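Local atomic coordinates of protease (Penicillium cyclopium, PDB entry 5Z6O), a protein that hydrolyses peptide bonds as a subtilisin-like serine protease of the proteinase K type, with casein, gelatin and collagen type IV as probable substrates. Residues S193-A207 against I264-L276. Numbering follows the deposited sequence.
Sequences SASFTNFGSVVDLYA and ISGAPKGTTTKLL. With CA (calcium ion), chain B.
At the outer edge of the parallel sheet of this subtilisin fold, Tyr206 of edge strand 205-208 forms a single beta bridge with Leu275, and its ring packs against 264-272. Tyr206 N donates to Lys274 O (2.9 Å, 165° at the hydrogen), and Tyr206 O accepts from Leu276 N. CG beside the backbone N (chi1 -80°) brings the ring to the loop: Ile264 CG1 lies over one face in a CH-pi contact, 4.1 Å from the ring centroid, while Thr272 O meets the ring edge in its plane, 3.2 Å from CE1. The phenol OH abuts Pro268 CD and shares a 2.7 Å hydrogen bond with Ser193 OG. A phenylalanine here would probably leave Ser193 OG without this hydroxyl partner and weaken the tie between the two ends of 193-207.

Pro268 CB sits over one face of the Phe199 ring, offset toward its rim. Thr271 OG1, turned beside its own backbone N (chi1 -54°), accepts from Gly200 N at 2.8 Å. One water takes a hydrogen from Thr272 N and gives its own to Gly200 O and Val203 O, spanning both segments. The side chain of Asp204 leaves the backbone away from 264-276, and its carboxylate binds the calcium ion with OD1 (2.6 Å) and OD2 (2.4 Å); Val181 O and five waters complete the site, and Thr183 N also donates to OD2. The loop is thus fastened by a few backbone, threonine and water bonds around the Tyr206 ring, whose edge lies against Thr272 O, buried with no hydrogen-bond partner.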
loop_
_atom_site.group_PDB
_atom_site.type_symbol
_atom_site.label_atom_id
_atom_site.label_comp_id
_atom_site.label_asym_id
_atom_site.label_seq_id
_atom_site.Cartn_x
_atom_site.Cartn_y
_atom_site.Cartn_z
ATOM N N SER A 193 7.151 -9.782 -14.021
ATOM C CA SER A 193 6.296 -8.610 -14.068
ATOM C C SER A 193 4.914 -9.101 -14.449
ATOM O O SER A 193 4.764 -9.769 -15.474
ATOM C CB SER A 193 6.835 -7.593 -15.079
ATOM O OG SER A 193 5.991 -6.461 -15.175
ATOM N N ALA A 194 3.908 -8.808 -13.621
ATOM C CA ALA A 194 2.562 -9.314 -13.879
ATOM C C ALA A 194 2.058 -8.788 -15.218
ATOM O O ALA A 194 2.349 -7.661 -15.589
ATOM C CB ALA A 194 1.616 -8.873 -12.758
ATOM N N SER A 195 1.305 -9.613 -15.953
ATOM C CA SER A 195 0.958 -9.238 -17.328
ATOM C C SER A 195 0.124 -7.961 -17.388
ATOM O O SER A 195 0.196 -7.218 -18.374
ATOM C CB SER A 195 0.199 -10.383 -18.000
ATOM O OG SER A 195 -0.939 -10.742 -17.245
ATOM N N PHE A 196 -0.696 -7.704 -16.371
ATOM C CA PHE A 196 -1.575 -6.541 -16.385
ATOM C C PHE A 196 -0.912 -5.258 -15.907
ATOM O O PHE A 196 -1.532 -4.202 -16.017
ATOM C CB PHE A 196 -2.797 -6.805 -15.494
ATOM C CG PHE A 196 -2.431 -7.253 -14.099
ATOM C CD1 PHE A 196 -2.038 -6.314 -13.141
ATOM C CD2 PHE A 196 -2.441 -8.613 -13.748
ATOM C CE1 PHE A 196 -1.663 -6.720 -11.862
ATOM C CE2 PHE A 196 -2.095 -9.036 -12.449
ATOM C CZ PHE A 196 -1.695 -8.065 -11.494
ATOM N N THR A 197 0.293 -5.298 -15.343
ATOM C CA THR A 197 0.775 -4.116 -14.627
ATOM C C THR A 197 1.147 -2.989 -15.576
ATOM O O THR A 197 1.702 -3.216 -16.653
ATOM C CB THR A 197 1.973 -4.448 -13.706
ATOM O OG1 THR A 197 2.220 -3.318 -12.847
ATOM C CG2 THR A 197 3.250 -4.726 -14.511
ATOM N N ASN A 198 0.827 -1.763 -15.166
ATOM C CA ASN A 198 1.392 -0.597 -15.821
ATOM C C ASN A 198 2.875 -0.529 -15.494
ATOM O O ASN A 198 3.343 -1.158 -14.543
ATOM C CB ASN A 198 0.673 0.685 -15.381
ATOM C CG ASN A 198 -0.700 0.857 -16.033
ATOM O OD1 ASN A 198 -1.148 0.038 -16.825
ATOM N ND2 ASN A 198 -1.380 1.922 -15.670
ATOM N N PHE A 199 3.625 0.224 -16.308
ATOM C CA PHE A 199 5.087 0.213 -16.251
ATOM C C PHE A 199 5.592 1.594 -16.643
ATOM O O PHE A 199 4.827 2.564 -16.723
ATOM C CB PHE A 199 5.675 -0.869 -17.183
ATOM C CG PHE A 199 5.109 -0.810 -18.573
ATOM C CD1 PHE A 199 5.609 0.106 -19.512
ATOM C CD2 PHE A 199 4.042 -1.629 -18.927
ATOM C CE1 PHE A 199 5.053 0.180 -20.782
ATOM C CE2 PHE A 199 3.494 -1.562 -20.195
ATOM C CZ PHE A 199 3.995 -0.654 -21.115
ATOM N N GLY A 200 6.892 1.686 -16.885
ATOM C CA GLY A 200 7.491 2.915 -17.368
ATOM C C GLY A 200 8.332 3.581 -16.305
ATOM O O GLY A 200 8.482 3.098 -15.183
ATOM N N SER A 201 8.843 4.747 -16.677
ATOM C CA SER A 201 9.846 5.394 -15.859
ATOM C C SER A 201 9.264 5.996 -14.583
ATOM O O SER A 201 10.028 6.334 -13.680
ATOM C CB SER A 201 10.556 6.473 -16.674
ATOM O OG SER A 201 9.653 7.520 -16.989
ATOM N N VAL A 202 7.947 6.178 -14.489
ATOM C CA VAL A 202 7.427 6.723 -13.234
ATOM C C VAL A 202 7.305 5.659 -12.155
ATOM O O VAL A 202 7.073 6.007 -10.999
ATOM C CB VAL A 202 6.043 7.392 -13.354
ATOM C CG1 VAL A 202 6.122 8.565 -14.275
ATOM C CG2 VAL A 202 4.976 6.419 -13.819
ATOM N N VAL A 203 7.439 4.378 -12.504
ATOM C CA VAL A 203 7.357 3.323 -11.498
ATOM C C VAL A 203 8.604 3.353 -10.624
ATOM O O VAL A 203 9.736 3.317 -11.120
ATOM C CB VAL A 203 7.166 1.958 -12.176
ATOM C CG1 VAL A 203 7.348 0.809 -11.165
ATOM C CG2 VAL A 203 5.782 1.882 -12.776
ATOM N N ASP A 204 8.407 3.391 -9.307
ATOM C CA ASP A 204 9.537 3.427 -8.392
ATOM C C ASP A 204 10.047 2.023 -8.074
ATOM O O ASP A 204 11.265 1.818 -7.919
ATOM C CB ASP A 204 9.130 4.149 -7.097
ATOM C CG ASP A 204 8.869 5.633 -7.340
ATOM O OD1 ASP A 204 9.862 6.346 -7.593
ATOM O OD2 ASP A 204 7.700 6.066 -7.386
ATOM N N LEU A 205 9.141 1.050 -7.942
ATOM C CA LEU A 205 9.561 -0.341 -7.701
ATOM C C LEU A 205 8.362 -1.274 -7.865
ATOM O O LEU A 205 7.220 -0.838 -8.021
ATOM C CB LEU A 205 10.196 -0.529 -6.317
ATOM C CG LEU A 205 9.275 -0.376 -5.127
ATOM C CD1 LEU A 205 9.815 -1.233 -3.949
ATOM C CD2 LEU A 205 9.228 1.083 -4.644
ATOM N N TYR A 206 8.653 -2.570 -7.825
ATOM C CA TYR A 206 7.682 -3.662 -7.838
ATOM C C TYR A 206 7.410 -4.132 -6.421
ATOM O O TYR A 206 8.288 -4.081 -5.554
ATOM C CB TYR A 206 8.195 -4.890 -8.637
ATOM C CG TYR A 206 8.051 -4.738 -10.147
ATOM C CD1 TYR A 206 8.971 -3.967 -10.896
ATOM C CD2 TYR A 206 6.978 -5.349 -10.818
ATOM C CE1 TYR A 206 8.799 -3.810 -12.294
ATOM C CE2 TYR A 206 6.806 -5.214 -12.204
ATOM C CZ TYR A 206 7.714 -4.458 -12.925
ATOM O OH TYR A 206 7.497 -4.371 -14.280
ATOM N N ALA A 207 6.204 -4.672 -6.225
ATOM C CA ALA A 207 5.886 -5.401 -5.007
ATOM C C ALA A 207 4.917 -6.493 -5.387
ATOM O O ALA A 207 4.275 -6.406 -6.445
ATOM C CB ALA A 207 5.270 -4.477 -3.943
ATOM N N ILE A 264 13.389 -8.533 -10.559
ATOM C CA ILE A 264 12.314 -8.809 -11.494
ATOM C C ILE A 264 12.884 -9.298 -12.822
ATOM O O ILE A 264 13.843 -8.719 -13.368
ATOM C CB ILE A 264 11.447 -7.564 -11.711
ATOM C CG1 ILE A 264 10.817 -7.145 -10.385
ATOM C CG2 ILE A 264 10.302 -7.885 -12.687
ATOM C CD1 ILE A 264 9.879 -8.175 -9.782
ATOM N N SER A 265 12.278 -10.351 -13.347
ATOM C CA SER A 265 12.616 -10.949 -14.623
ATOM C C SER A 265 11.671 -10.395 -15.685
ATOM O O SER A 265 10.456 -10.381 -15.478
ATOM C CB SER A 265 12.474 -12.468 -14.523
ATOM O OG SER A 265 12.861 -13.118 -15.723
ATOM N N GLY A 266 12.229 -9.950 -16.815
ATOM C CA GLY A 266 11.398 -9.498 -17.925
ATOM C C GLY A 266 10.537 -8.285 -17.640
ATOM O O GLY A 266 9.402 -8.209 -18.114
ATOM N N ALA A 267 11.035 -7.350 -16.848
ATOM C CA ALA A 267 10.394 -6.055 -16.682
ATOM C C ALA A 267 10.350 -5.329 -18.024
ATOM O O ALA A 267 11.322 -5.361 -18.768
ATOM C CB ALA A 267 11.145 -5.184 -15.673
ATOM N N PRO A 268 9.269 -4.654 -18.345
ATOM C CA PRO A 268 9.221 -3.885 -19.598
ATOM C C PRO A 268 10.373 -2.889 -19.764
ATOM O O PRO A 268 10.974 -2.420 -18.792
ATOM C CB PRO A 268 7.861 -3.178 -19.507
ATOM C CG PRO A 268 7.023 -4.099 -18.684
ATOM C CD PRO A 268 7.976 -4.676 -17.643
ATOM N N LYS A 269 10.716 -2.540 -21.002
ATOM C CA LYS A 269 11.873 -1.668 -21.201
ATOM C C LYS A 269 11.595 -0.285 -20.639
ATOM O O LYS A 269 10.462 0.213 -20.692
ATOM C CB LYS A 269 12.239 -1.558 -22.688
ATOM C CG LYS A 269 11.309 -0.667 -23.491
ATOM C CD LYS A 269 12.089 0.214 -24.478
ATOM C CE LYS A 269 11.149 0.961 -25.428
ATOM N NZ LYS A 269 10.318 0.031 -26.261
ATOM N N GLY A 270 12.627 0.318 -20.062
ATOM C CA GLY A 270 12.458 1.596 -19.415
ATOM C C GLY A 270 11.859 1.515 -18.026
ATOM O O GLY A 270 11.575 2.566 -17.442
ATOM N N THR A 271 11.672 0.303 -17.480
ATOM C CA THR A 271 11.066 0.082 -16.159
ATOM C C THR A 271 12.093 -0.532 -15.216
ATOM O O THR A 271 12.868 -1.415 -15.612
ATOM C CB THR A 271 9.829 -0.833 -16.263
ATOM O OG1 THR A 271 8.922 -0.286 -17.220
ATOM C CG2 THR A 271 9.083 -0.946 -14.922
ATOM N N THR A 272 12.138 -0.023 -13.989
ATOM C CA THR A 272 12.995 -0.598 -12.959
ATOM C C THR A 272 12.707 -2.073 -12.765
ATOM O O THR A 272 11.598 -2.544 -13.002
ATOM C CB THR A 272 12.799 0.129 -11.626
ATOM O OG1 THR A 272 13.723 -0.400 -10.682
ATOM C CG2 THR A 272 11.388 -0.097 -11.084
ATOM N N THR A 273 13.728 -2.825 -12.349
ATOM C CA THR A 273 13.522 -4.214 -11.994
ATOM C C THR A 273 13.669 -4.443 -10.495
ATOM O O THR A 273 13.812 -5.589 -10.078
ATOM C CB THR A 273 14.481 -5.106 -12.775
ATOM O OG1 THR A 273 15.816 -4.793 -12.397
ATOM C CG2 THR A 273 14.356 -4.810 -14.236
ATOM N N LYS A 274 13.572 -3.378 -9.693
ATOM C CA LYS A 274 13.716 -3.461 -8.240
ATOM C C LYS A 274 12.449 -4.001 -7.598
ATOM O O LYS A 274 11.341 -3.654 -8.001
ATOM C CB LYS A 274 14.032 -2.083 -7.645
ATOM C CG LYS A 274 15.545 -1.782 -7.767
ATOM C CD LYS A 274 15.957 -0.489 -7.109
ATOM C CE LYS A 274 17.502 -0.398 -6.987
ATOM N NZ LYS A 274 18.034 -0.535 -5.571
ATOM N N LEU A 275 12.642 -4.881 -6.629
ATOM C CA LEU A 275 11.557 -5.551 -5.909
ATOM C C LEU A 275 11.671 -5.230 -4.423
ATOM O O LEU A 275 12.755 -5.359 -3.849
ATOM C CB LEU A 275 11.645 -7.070 -6.105
ATOM C CG LEU A 275 10.590 -7.869 -5.267
ATOM C CD1 LEU A 275 9.159 -7.497 -5.656
ATOM C CD2 LEU A 275 10.831 -9.358 -5.505
ATOM N N LEU A 276 10.541 -4.890 -3.788
ATOM C CA LEU A 276 10.501 -4.572 -2.359
ATOM C C LEU A 276 11.236 -5.612 -1.517
ATOM O O LEU A 276 10.980 -6.807 -1.634
ATOM C CB LEU A 276 9.038 -4.528 -1.914
ATOM C CG LEU A 276 8.701 -4.198 -0.438
ATOM C CD1 LEU A 276 9.298 -2.822 -0.084
ATOM C CD2 LEU A 276 7.166 -4.254 -0.267
HETATM CA CA CA B . 8.251 8.409 -7.590
HETATM O O HOH W 1 8.148 -10.550 -16.644
HETATM O O HOH W 2 10.720 2.576 -13.581
HETATM O O HOH W 3 8.857 7.931 -9.708
HETATM O O HOH W 4 6.381 8.209 -8.917
HETATM O O HOH W 5 9.220 9.198 -5.584
HETATM O O HOH W 6 7.547 10.868 -8.253
HETATM O O HOH W 7 10.338 9.309 -8.397
#